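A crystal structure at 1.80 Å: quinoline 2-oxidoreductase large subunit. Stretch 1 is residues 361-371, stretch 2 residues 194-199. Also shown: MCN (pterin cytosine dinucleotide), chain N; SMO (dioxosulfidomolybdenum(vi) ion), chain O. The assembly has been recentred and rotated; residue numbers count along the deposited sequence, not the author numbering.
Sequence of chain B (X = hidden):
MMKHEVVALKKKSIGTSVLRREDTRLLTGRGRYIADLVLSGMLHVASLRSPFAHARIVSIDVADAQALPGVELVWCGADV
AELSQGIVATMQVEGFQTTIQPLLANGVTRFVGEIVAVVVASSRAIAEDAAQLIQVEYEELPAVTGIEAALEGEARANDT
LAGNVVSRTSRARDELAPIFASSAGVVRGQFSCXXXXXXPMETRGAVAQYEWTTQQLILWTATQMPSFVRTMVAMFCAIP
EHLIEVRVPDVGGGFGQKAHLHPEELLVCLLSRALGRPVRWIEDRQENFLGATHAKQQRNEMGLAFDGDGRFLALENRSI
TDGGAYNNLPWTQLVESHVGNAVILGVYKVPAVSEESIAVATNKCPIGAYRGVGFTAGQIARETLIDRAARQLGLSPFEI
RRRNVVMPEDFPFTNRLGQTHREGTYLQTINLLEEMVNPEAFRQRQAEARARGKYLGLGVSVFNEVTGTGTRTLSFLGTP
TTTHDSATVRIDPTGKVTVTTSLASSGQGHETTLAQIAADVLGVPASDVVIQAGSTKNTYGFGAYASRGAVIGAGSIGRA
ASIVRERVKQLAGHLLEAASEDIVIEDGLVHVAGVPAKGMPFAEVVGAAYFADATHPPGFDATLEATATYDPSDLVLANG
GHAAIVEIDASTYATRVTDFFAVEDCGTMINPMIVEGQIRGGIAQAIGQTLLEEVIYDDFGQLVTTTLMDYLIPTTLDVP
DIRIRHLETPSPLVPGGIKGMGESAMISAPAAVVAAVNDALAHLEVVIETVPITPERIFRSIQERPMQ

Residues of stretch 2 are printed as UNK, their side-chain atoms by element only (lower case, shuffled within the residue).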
ATOM      1  N   ALA B 361     -18.197  37.830 -10.122  1.00 20.79           N
ATOM      2  CA  ALA B 361     -17.373  37.501  -8.975  1.00 21.57           C
ATOM      3  C   ALA B 361     -17.927  38.199  -7.742  1.00 22.08           C
ATOM      4  O   ALA B 361     -18.360  39.353  -7.807  1.00 22.70           O
ATOM      5  CB  ALA B 361     -15.935  37.932  -9.227  1.00 21.76           C
ATOM      6  N   THR B 362     -17.928  37.484  -6.622  1.00 20.11           N
ATOM      7  CA  THR B 362     -18.404  38.018  -5.357  1.00 18.57           C
ATOM      8  C   THR B 362     -17.405  37.540  -4.315  1.00 17.47           C
ATOM      9  O   THR B 362     -16.644  36.606  -4.567  1.00 18.12           O
ATOM     10  CB  THR B 362     -19.803  37.474  -4.993  1.00 19.67           C
ATOM     11  OG1 THR B 362     -19.750  36.046  -4.920  1.00 19.92           O
ATOM     12  CG2 THR B 362     -20.832  37.881  -6.039  1.00 19.10           C
ATOM     13  N   ASN B 363     -17.387  38.174  -3.151  1.00 18.89           N
ATOM     14  CA  ASN B 363     -16.453  37.756  -2.119  1.00 18.75           C
ATOM     15  C   ASN B 363     -17.039  36.622  -1.279  1.00 19.04           C
ATOM     16  O   ASN B 363     -17.383  36.793  -0.112  1.00 18.75           O
ATOM     17  CB  ASN B 363     -16.055  38.955  -1.256  1.00 18.85           C
ATOM     18  CG  ASN B 363     -15.167  39.932  -2.014  1.00 18.56           C
ATOM     19  OD1 ASN B 363     -15.568  41.056  -2.312  1.00 18.91           O
ATOM     20  ND2 ASN B 363     -13.960  39.493  -2.347  1.00 14.73           N
ATOM     21  N   LYS B 364     -17.147  35.460  -1.917  1.00 19.98           N
ATOM     22  CA  LYS B 364     -17.677  34.249  -1.299  1.00 18.33           C
ATOM     23  C   LYS B 364     -16.828  33.115  -1.838  1.00 20.04           C
ATOM     24  O   LYS B 364     -16.024  33.322  -2.749  1.00 19.47           O
ATOM     25  CB  LYS B 364     -19.129  34.042  -1.719  1.00 18.57           C
ATOM     26  CG  LYS B 364     -20.043  35.199  -1.365  1.00 17.67           C
ATOM     27  CD  LYS B 364     -21.436  35.008  -1.944  1.00 19.19           C
ATOM     28  CE  LYS B 364     -22.307  36.220  -1.641  1.00 18.77           C
ATOM     29  NZ  LYS B 364     -23.691  36.070  -2.141  1.00 18.93           N
ATOM     30  N   CYS B 365     -16.976  31.913  -1.298  1.00 20.21           N
ATOM     31  CA  CYS B 365     -16.165  30.838  -1.831  1.00 20.96           C
ATOM     32  C   CYS B 365     -16.640  30.611  -3.266  1.00 18.81           C
ATOM     33  O   CYS B 365     -17.795  30.890  -3.609  1.00 16.44           O
ATOM     34  CB  CYS B 365     -16.311  29.565  -0.998  1.00 26.49           C
ATOM     35  SG  CYS B 365     -17.816  28.685  -1.307  1.00 38.07           S
ATOM     36  N   PRO B 366     -15.744  30.140  -4.134  1.00 18.40           N
ATOM     37  CA  PRO B 366     -16.141  29.908  -5.522  1.00 19.53           C
ATOM     38  C   PRO B 366     -17.330  28.979  -5.708  1.00 19.83           C
ATOM     39  O   PRO B 366     -17.507  28.004  -4.971  1.00 18.99           O
ATOM     40  CB  PRO B 366     -14.863  29.370  -6.178  1.00 19.86           C
ATOM     41  CG  PRO B 366     -13.979  28.975  -5.033  1.00 22.33           C
ATOM     42  CD  PRO B 366     -14.298  29.948  -3.955  1.00 18.76           C
ATOM     43  N   ILE B 367     -18.158  29.314  -6.686  1.00 19.04           N
ATOM     44  CA  ILE B 367     -19.309  28.493  -7.013  1.00 18.58           C
ATOM     45  C   ILE B 367     -18.693  27.285  -7.705  1.00 17.79           C
ATOM     46  O   ILE B 367     -17.633  27.391  -8.317  1.00 17.43           O
ATOM     47  CB  ILE B 367     -20.271  29.242  -7.969  1.00 19.03           C
ATOM     48  CG1 ILE B 367     -21.684  28.675  -7.830  1.00 18.89           C
ATOM     49  CG2 ILE B 367     -19.785  29.141  -9.407  1.00 20.53           C
ATOM     50  CD1 ILE B 367     -22.336  28.991  -6.493  1.00 20.71           C
ATOM     51  N   GLY B 368     -19.338  26.130  -7.598  1.00 18.12           N
ATOM     52  CA  GLY B 368     -18.788  24.942  -8.213  1.00 14.45           C
ATOM     53  C   GLY B 368     -19.864  23.963  -8.637  1.00 14.06           C
ATOM     54  O   GLY B 368     -21.055  24.223  -8.470  1.00 15.31           O
ATOM     55  N   ALA B 369     -19.428  22.829  -9.167  1.00 14.70           N
ATOM     56  CA  ALA B 369     -20.329  21.794  -9.651  1.00 15.09           C
ATOM     57  C   ALA B 369     -20.997  20.985  -8.551  1.00 16.62           C
ATOM     58  O   ALA B 369     -20.357  20.571  -7.592  1.00 15.77           O
ATOM     59  CB  ALA B 369     -19.572  20.852 -10.576  1.00 15.77           C
ATOM     60  N   TYR B 370     -22.298  20.782  -8.709  1.00 16.53           N
ATOM     61  CA  TYR B 370     -23.086  19.970  -7.796  1.00 16.07           C
ATOM     62  C   TYR B 370     -24.179  19.342  -8.654  1.00 16.85           C
ATOM     63  O   TYR B 370     -24.845  20.029  -9.430  1.00 15.04           O
ATOM     64  CB  TYR B 370     -23.690  20.808  -6.661  1.00 14.23           C
ATOM     65  CG  TYR B 370     -24.690  20.060  -5.791  1.00 15.64           C
ATOM     66  CD1 TYR B 370     -24.440  18.755  -5.353  1.00 16.20           C
ATOM     67  CD2 TYR B 370     -25.877  20.671  -5.386  1.00 15.66           C
ATOM     68  CE1 TYR B 370     -25.352  18.081  -4.537  1.00 15.69           C
ATOM     69  CE2 TYR B 370     -26.792  20.010  -4.565  1.00 17.66           C
ATOM     70  CZ  TYR B 370     -26.524  18.715  -4.146  1.00 14.80           C
ATOM     71  OH  TYR B 370     -27.432  18.057  -3.341  1.00 18.38           O
ATOM     72  N   ARG B 371     -24.304  18.023  -8.534  1.00 14.10           N
ATOM     73  CA  ARG B 371     -25.287  17.218  -9.249  1.00 14.68           C
ATOM     74  C   ARG B 371     -26.350  18.016 -10.003  1.00 14.94           C
ATOM     75  O   ARG B 371     -27.228  18.639  -9.395  1.00 16.76           O
ATOM     76  CB  ARG B 371     -25.965  16.274  -8.248  1.00 14.61           C
ATOM     77  CG  ARG B 371     -26.625  15.062  -8.860  1.00 16.04           C
ATOM     78  CD  ARG B 371     -27.083  14.124  -7.759  1.00 15.30           C
ATOM     79  NE  ARG B 371     -27.444  12.811  -8.276  1.00 15.50           N
ATOM     80  CZ  ARG B 371     -27.615  11.737  -7.512  1.00 15.84           C
ATOM     81  NH1 ARG B 371     -27.459  11.828  -6.198  1.00 12.97           N
ATOM     82  NH2 ARG B 371     -27.924  10.570  -8.067  1.00 15.15           N
ATOM     83  N   UNK B 194     -30.859  29.849  -3.935  1.00 17.94           N
ATOM     84  CA  UNK B 194     -29.784  30.207  -3.034  1.00 17.05           C
ATOM     85  C   UNK B 194     -28.646  29.221  -3.202  1.00 16.74           C
ATOM     86  O   UNK B 194     -28.771  28.237  -3.929  1.00 17.36           O
ATOM     87  N   UNK B 195     -27.524  29.481  -2.546  1.00 14.90           N
ATOM     88  CA  UNK B 195     -26.405  28.560  -2.625  1.00 15.01           C
ATOM     89  C   UNK B 195     -26.764  27.325  -1.810  1.00 15.51           C
ATOM     90  O   UNK B 195     -27.553  27.401  -0.863  1.00 15.70           O
ATOM     91  c   UNK B 195     -25.137  29.180  -2.026  1.00 17.49           C
ATOM     92  n   UNK B 195     -22.500  31.585  -3.323  1.00 17.42           N
ATOM     93  c   UNK B 195     -21.206  31.512  -3.611  1.00 18.73           C
ATOM     94  n   UNK B 195     -20.427  30.653  -2.969  1.00 18.72           N
ATOM     95  n   UNK B 195     -20.695  32.279  -4.569  1.00 17.45           N
ATOM     96  c   UNK B 195     -23.178  30.759  -2.325  1.00 17.70           C
ATOM     97  c   UNK B 195     -24.470  30.206  -2.921  1.00 17.23           C
ATOM     98  N   UNK B 196     -26.188  26.195  -2.195  1.00 15.83           N
ATOM     99  CA  UNK B 196     -26.370  24.945  -1.474  1.00 16.80           C
ATOM    100  C   UNK B 196     -25.010  24.277  -1.486  1.00 16.52           C
ATOM    101  O   UNK B 196     -24.120  24.688  -2.233  1.00 18.16           O
ATOM    102  c   UNK B 196     -26.950  23.612  -3.550  1.00 18.64           C
ATOM    103  c   UNK B 196     -28.767  24.645  -2.164  1.00 16.24           C
ATOM    104  c   UNK B 196     -27.404  23.994  -2.144  1.00 16.40           C
ATOM    105  N   UNK B 197     -24.843  23.265  -0.641  1.00 14.88           N
ATOM    106  CA  UNK B 197     -23.602  22.512  -0.573  1.00 14.86           C
ATOM    107  C   UNK B 197     -23.922  21.071  -0.949  1.00 13.80           C
ATOM    108  O   UNK B 197     -25.005  20.580  -0.631  1.00 15.70           O
ATOM    109  o   UNK B 197     -21.927  21.654   0.959  1.00 13.98           O
ATOM    110  c   UNK B 197     -23.031  22.538   0.853  1.00 13.28           C
ATOM    111  N   UNK B 198     -22.993  20.404  -1.628  1.00 13.42           N
ATOM    112  CA  UNK B 198     -23.193  19.004  -2.002  1.00 15.31           C
ATOM    113  C   UNK B 198     -23.360  18.237  -0.692  1.00 16.43           C
ATOM    114  O   UNK B 198     -24.023  17.197  -0.632  1.00 16.80           O
ATOM    115  c   UNK B 198     -21.981  18.484  -2.770  1.00 12.60           C
ATOM    116  N   UNK B 199     -22.737  18.769   0.356  1.00 15.96           N
ATOM    117  CA  UNK B 199     -22.802  18.187   1.693  1.00 15.64           C
ATOM    118  C   UNK B 199     -22.715  16.653   1.734  1.00 15.83           C
ATOM    119  O   UNK B 199     -23.624  15.975   2.224  1.00 16.49           O
ATOM    120  c   UNK B 199     -24.088  18.667   2.390  1.00 16.07           C
ATOM    121  s   UNK B 199     -24.129  18.418   4.190  1.00 18.24           S
TER
HETATM  122  N1  MCN N4921     -26.248   3.237 -14.617  1.00 16.26           N
HETATM  123  C2  MCN N4921     -26.767   2.008 -15.141  1.00 17.71           C
HETATM  124  N3  MCN N4921     -27.288   2.137 -16.419  1.00 16.25           N
HETATM  125  C4  MCN N4921     -27.348   3.300 -17.180  1.00 15.67           C
HETATM  126  C5  MCN N4921     -26.813   4.531 -16.586  1.00 15.91           C
HETATM  127  C6  MCN N4921     -26.268   4.496 -15.324  1.00 17.25           C
HETATM  128  O2  MCN N4921     -26.753   0.992 -14.483  1.00 17.61           O
HETATM  129  N4  MCN N4921     -27.862   3.303 -18.391  1.00 13.95           N
HETATM  130  C1' MCN N4921     -25.609   3.125 -13.182  1.00 15.96           C
HETATM  131  C2D MCN N4921     -24.020   2.989 -13.254  1.00 19.06           C
HETATM  132  O2' MCN N4921     -23.540   2.131 -12.158  1.00 20.10           O
HETATM  133  C3' MCN N4921     -23.547   4.426 -13.189  1.00 20.24           C
HETATM  134  C4D MCN N4921     -24.505   5.104 -12.239  1.00 18.65           C
HETATM  135  O4D MCN N4921     -25.790   4.312 -12.358  1.00 17.65           O
HETATM  136  O3' MCN N4921     -22.164   4.473 -12.691  1.00 22.30           O
HETATM  137  C5' MCN N4921     -24.650   6.642 -12.410  1.00 17.83           C
HETATM  138  O5' MCN N4921     -24.922   6.845 -13.774  1.00 23.29           O
HETATM  139  PA  MCN N4921     -24.083   7.776 -14.734  1.00 20.98           P
HETATM  140  O1A MCN N4921     -23.363   6.860 -15.675  1.00 21.80           O
HETATM  141  O2A MCN N4921     -25.090   8.799 -15.233  1.00 24.80           O
HETATM  142  O3A MCN N4921     -23.021   8.744 -13.970  1.00 23.69           O
HETATM  143  PB  MCN N4921     -21.599   8.430 -13.305  1.00 25.09           P
HETATM  144  O1B MCN N4921     -20.583   9.231 -14.053  1.00 25.15           O
HETATM  145  O2B MCN N4921     -21.366   6.952 -13.186  1.00 25.71           O
HETATM  146  O3B MCN N4921     -21.759   8.988 -11.810  1.00 25.61           O
HETATM  147  C10 MCN N4921     -21.595  10.355 -11.529  1.00 24.40           C
HETATM  148  C9' MCN N4921     -22.970  10.889 -11.292  1.00 23.70           C
HETATM  149  C8' MCN N4921     -22.754  12.370 -10.903  1.00 24.73           C
HETATM  150  S8' MCN N4921     -22.010  13.390 -12.168  1.00 26.68           S
HETATM  151  C7' MCN N4921     -23.096  12.938  -9.744  1.00 24.68           C
HETATM  152  S7' MCN N4921     -22.821  14.647  -9.307  1.00 23.51           S
HETATM  153  C6' MCN N4921     -23.722  12.021  -8.639  1.00 19.96           C
HETATM  154  C7  MCN N4921     -24.421  10.840  -9.257  1.00 21.70           C
HETATM  155  O9' MCN N4921     -23.558  10.133 -10.133  1.00 25.06           O
HETATM  156  N5' MCN N4921     -22.595  11.752  -7.653  1.00 19.96           N
HETATM  157  C4A MCN N4921     -22.981  10.616  -6.837  1.00 19.82           C
HETATM  158  N8' MCN N4921     -24.880   9.886  -8.191  1.00 21.01           N
HETATM  159  C4B MCN N4921     -24.072   9.747  -7.025  1.00 21.18           C
HETATM  160  N1' MCN N4921     -24.411   8.644  -6.201  1.00 20.95           N
HETATM  161  C2' MCN N4921     -23.586   8.447  -5.146  1.00 21.14           C
HETATM  162  N2' MCN N4921     -23.875   7.417  -4.322  1.00 21.33           N
HETATM  163  N3' MCN N4921     -22.474   9.227  -4.898  1.00 20.91           N
HETATM  164  C4' MCN N4921     -22.057  10.355  -5.699  1.00 21.48           C
HETATM  165  O4' MCN N4921     -21.070  10.987  -5.413  1.00 19.82           O
HETATM  166  S   SMO O4923     -21.955  17.522 -10.488  1.00 28.67           S
HETATM  167 MO   SMO O4923     -21.521  15.547 -11.173  1.00 26.76          MO
HETATM  168  OM2 SMO O4923     -21.529  16.441 -12.665  1.00 28.79           O
HETATM  169  OM1 SMO O4923     -19.929  15.357 -10.630  1.00 27.66           O

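Position 194 has backbone atoms alone, with nothing beyond CA, and it makes no contact with stretch 1. A residue without a side chain is glycine, Gly194.

Position 195 carries seven side-chain atoms: three carbons in a chain, a nitrogen, and then a carbon bearing two more nitrogens. This planar terminal group is a guanidinium, and it reaches stretch 1, with one nitrogen 2.7 Å from the backbone O of Cys365. The residue is Arg195. The hydrogen bond from Arg195 NH1 to Cys365 O is short and nearly straight, with an N-H...O angle of 167°; Arg195 NH2 adds a weak bond to the same Cys365 O at 3.4 Å. The carbonyl lies at the edge of the guanidinium, near its plane, where the N-H groups point. The two faces are covered by aliphatic carbon: Ile367 CD1 lies 4.0 Å from Arg195 CZ, and on the opposite face Lys364 CB is 3.7 Å from Arg195 NH2.

Position 196 shows three carbons, one of them carrying the other two. This short branched side chain contains no heteroatom and points toward stretch 1, where it meets the ring of Tyr370. It is valine, and Val196 CG2 packs 3.6 Å from Tyr370 CD2.

Position 197 has one carbon followed by one oxygen, a hydroxymethyl group. The side chain points away from stretch 1; contact comes from the backbone O of this position, 4.3 Å from Tyr370 CZ. The residue is serine, Ser197.

Position 198 has a single side-chain carbon, CB, 3.6 Å from Tyr370 CD1. Its CA lies over one face of the Tyr370 ring, 3.8 Å from the ring centroid and 28° off the normal, in a CH-pi contact. This is alanine, Ala198, with both CA and CB close to the ring.

Position 199 has one carbon and then one sulfur, and it makes no contact with stretch 1. These atoms identify cysteine, Cys199.

The contact thus has two centres, both buried. At one, an extended arginine reaches across to the carbonyl of Cys365, its charged end bonded to this main-chain group and sandwiched between aliphatic groups; Arg195 CA itself stays 8.3 Å from Ile367 CA. At the other, the Tyr370 ring packs against Val196 and Ala198, where the backbones draw nearer, with Tyr370 CA 5.9 Å from Ala198 CA. Next along the chain from Tyr370, Arg371 N lies 3.1 Å from the S atom of SMO.

Stretch 2 194-199: GRVSAC
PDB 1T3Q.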